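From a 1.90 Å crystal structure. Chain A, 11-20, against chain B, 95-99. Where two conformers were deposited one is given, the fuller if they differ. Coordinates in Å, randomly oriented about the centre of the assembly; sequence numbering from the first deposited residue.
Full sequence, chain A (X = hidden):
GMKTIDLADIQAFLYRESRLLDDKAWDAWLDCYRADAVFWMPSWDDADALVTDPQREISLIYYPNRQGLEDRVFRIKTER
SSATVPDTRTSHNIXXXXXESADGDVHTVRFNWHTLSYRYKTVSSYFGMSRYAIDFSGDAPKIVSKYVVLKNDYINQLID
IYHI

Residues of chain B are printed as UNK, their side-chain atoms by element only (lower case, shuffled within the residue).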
# COMPACT_ATOMS: atom_id res chain seq x y z
N GLN A 11 3.92 12.64 4.21
CA GLN A 11 3.87 11.55 3.24
C GLN A 11 4.79 11.83 2.04
O GLN A 11 5.54 10.96 1.58
CB GLN A 11 2.41 11.28 2.81
CG GLN A 11 1.61 10.58 3.91
CD GLN A 11 0.13 10.43 3.60
OE1 GLN A 11 -0.52 11.36 3.14
NE2 GLN A 11 -0.42 9.26 3.88
N ALA A 12 4.82 13.08 1.58
CA ALA A 12 5.64 13.45 0.45
C ALA A 12 7.09 13.16 0.77
O ALA A 12 7.84 12.60 -0.04
CB ALA A 12 5.43 14.94 0.07
N PHE A 13 7.49 13.52 1.99
CA PHE A 13 8.83 13.25 2.46
C PHE A 13 9.16 11.77 2.60
O PHE A 13 10.25 11.32 2.16
CB PHE A 13 9.06 13.91 3.79
CG PHE A 13 10.41 13.61 4.34
CD1 PHE A 13 11.54 14.09 3.71
CD2 PHE A 13 10.55 12.79 5.46
CE1 PHE A 13 12.77 13.80 4.21
CE2 PHE A 13 11.78 12.49 5.94
CZ PHE A 13 12.89 12.97 5.31
N LEU A 14 8.24 11.02 3.19
CA LEU A 14 8.40 9.58 3.31
C LEU A 14 8.54 8.91 1.92
O LEU A 14 9.33 7.97 1.76
CB LEU A 14 7.25 8.92 4.11
CG LEU A 14 7.01 9.28 5.59
CD1 LEU A 14 5.76 8.57 6.17
CD2 LEU A 14 8.30 8.95 6.39
N TYR A 15 7.77 9.37 0.94
CA TYR A 15 7.83 8.79 -0.38
C TYR A 15 9.18 9.11 -1.00
O TYR A 15 9.77 8.26 -1.62
CB TYR A 15 6.68 9.26 -1.28
CG TYR A 15 5.28 8.98 -0.72
CD1 TYR A 15 5.06 8.05 0.31
CD2 TYR A 15 4.19 9.66 -1.20
CE1 TYR A 15 3.80 7.78 0.80
CE2 TYR A 15 2.92 9.43 -0.71
CZ TYR A 15 2.73 8.49 0.30
OH TYR A 15 1.45 8.30 0.76
N ARG A 16 9.66 10.35 -0.85
CA ARG A 16 10.94 10.74 -1.40
C ARG A 16 12.08 9.95 -0.76
O ARG A 16 12.92 9.40 -1.46
CB ARG A 16 11.19 12.24 -1.20
CG ARG A 16 12.57 12.65 -1.65
CD ARG A 16 12.72 14.14 -1.96
NE ARG A 16 14.03 14.31 -2.59
CZ ARG A 16 15.16 14.59 -1.96
NH1 ARG A 16 15.18 14.85 -0.66
NH2 ARG A 16 16.27 14.66 -2.66
N GLU A 17 12.10 9.91 0.58
CA GLU A 17 13.16 9.20 1.29
C GLU A 17 13.29 7.76 0.83
O GLU A 17 14.38 7.30 0.48
CB GLU A 17 12.97 9.32 2.79
CG GLU A 17 14.09 8.69 3.63
CD GLU A 17 13.68 7.41 4.32
OE1 GLU A 17 12.51 7.27 4.74
OE2 GLU A 17 14.54 6.50 4.42
N SER A 18 12.18 7.06 0.76
CA SER A 18 12.17 5.66 0.31
C SER A 18 12.50 5.52 -1.18
O SER A 18 13.17 4.56 -1.58
CB SER A 18 10.84 4.96 0.71
OG SER A 18 9.74 5.64 0.18
N ARG A 19 12.07 6.48 -2.02
CA ARG A 19 12.46 6.51 -3.42
C ARG A 19 13.97 6.60 -3.60
O ARG A 19 14.56 5.96 -4.51
CB ARG A 19 11.79 7.67 -4.19
CG ARG A 19 12.30 7.84 -5.62
CD ARG A 19 11.41 8.74 -6.42
NE ARG A 19 11.08 9.96 -5.73
CZ ARG A 19 11.88 11.01 -5.60
NH1 ARG A 19 13.09 11.01 -6.10
NH2 ARG A 19 11.44 12.10 -5.00
N LEU A 20 14.63 7.39 -2.76
CA LEU A 20 16.08 7.54 -2.90
C LEU A 20 16.81 6.19 -2.67
O LEU A 20 17.83 5.92 -3.33
CB LEU A 20 16.61 8.67 -2.01
CG LEU A 20 16.03 10.04 -2.41
CD1 LEU A 20 16.44 11.10 -1.40
CD2 LEU A 20 16.39 10.46 -3.84
N UNK B 95 0.76 3.08 -4.35
CA UNK B 95 1.47 3.58 -3.17
C UNK B 95 2.46 4.69 -3.56
O UNK B 95 2.95 4.77 -4.69
c UNK B 95 2.26 2.43 -2.49
N UNK B 96 2.77 5.52 -2.60
CA UNK B 96 3.90 6.44 -2.69
C UNK B 96 3.75 7.37 -3.88
O UNK B 96 4.69 7.62 -4.65
n UNK B 96 6.89 4.84 -1.17
o UNK B 96 4.74 4.39 -0.74
c UNK B 96 5.24 5.67 -2.74
c UNK B 96 5.59 4.92 -1.44
N UNK B 97 2.56 7.90 -4.02
CA UNK B 97 2.25 8.77 -5.16
C UNK B 97 2.89 10.16 -4.96
O UNK B 97 2.67 10.80 -3.96
c UNK B 97 0.03 7.57 -5.52
c UNK B 97 0.75 8.95 -5.38
c UNK B 97 0.54 9.84 -6.64
N UNK B 98 3.68 10.58 -5.94
CA UNK B 98 4.32 11.87 -5.96
C UNK B 98 4.00 12.62 -7.21
O UNK B 98 4.16 12.10 -8.31
c UNK B 98 7.79 10.94 -4.64
c UNK B 98 5.82 11.71 -5.92
o UNK B 98 8.24 9.85 -4.96
c UNK B 98 6.31 11.09 -4.60
o UNK B 98 8.50 11.95 -4.44
N UNK B 99 3.59 13.87 -7.06
CA UNK B 99 3.38 14.75 -8.20
C UNK B 99 4.73 15.24 -8.70
O UNK B 99 5.55 15.67 -7.91
n UNK B 99 0.24 17.76 -8.07
c UNK B 99 1.09 15.52 -7.41
c UNK B 99 0.25 16.74 -7.01
n UNK B 99 -0.18 19.87 -8.91
c UNK B 99 2.52 15.94 -7.78
c UNK B 99 -0.22 18.99 -7.90
n UNK B 99 -0.70 19.35 -6.71
O HOH W 1 7.90 13.74 -2.51
O HOH W 2 8.76 6.16 -3.03

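Position 95 carries a single side-chain carbon. This CB stays 6.5 Å from Tyr A15 CE1, its nearest atom in the helix stretch, so no contact bears on the assignment; one carbon alone identifies Ala B95.

Position 96 has four side-chain atoms: two carbons, the second carrying one oxygen and one nitrogen. A terminal carbon bearing both elements after a single methylene is a short carboxamide. The nitrogen lies 2.9 Å from water 2, which accepts a hydrogen bond from it and donates one to Tyr A15 O at 2.7 Å. The residue is Asn B96. Its backbone is unusual for a strand, with phi/psi of 59/46°, and its CA sits 3.4 Å from the centroid of the Tyr A15 ring, 7° off the ring normal, a CH-pi contact over the face. ND2 also comes within 3.3 Å of Ser A18 OG, but the angle is too poor for a hydrogen bond.

Position 97 shows three carbons, one of them bonded to the other two, with no heteroatom. Its CA-to-CB bond points away from the helix, and the side chain comes no closer than 5.2 Å, from CB to Tyr A15 CE2. Branching at CB gives Val B97. What meets chain A is the backbone: Val B97 O lies 3.4 Å from Tyr A15 CD2, at the ring edge.

Position 98 has three carbons in a row, the third carrying two oxygens: a carboxylate after two methylenes. CA-to-CB points toward the helix, and the oxygens face the guanidinium of Arg A19. This is Glu B98. Arg A19 NE donates to OE2 at 2.9 Å and Arg A19 NH2 to OE1 at 3.0 Å, both with N-H...acceptor angles of 163°, forming a two-pronged salt bridge.

Position 99 has three carbons, a nitrogen, then a carbon bearing two more nitrogens, a guanidinium: Arg B99. Its nearest side-chain atom, CB, remains 8.4 Å from Ala A12 CB.

The contact therefore rests on Tyr A15, Arg A19, Asn B96 and Glu B98. The helix crosses the strand at -104°, with the axes 8.1 Å apart at closest approach, and 321 Å² is buried. Tyr A15, chi1 -58° (m), lays its ring against the backbone of Asn B96, while its CB packs 3.8 Å from Glu B98 CG. One turn later, Arg A19 pairs with the carboxylate along the edge of its guanidinium, with Glu B98 OE2 near the guanidinium plane. Besides water 2, water 1 completes the fit, donating to Ala A12 O and Glu B98 OE1, both at 2.7 Å.

Chain B, residues 95-99: ANVER
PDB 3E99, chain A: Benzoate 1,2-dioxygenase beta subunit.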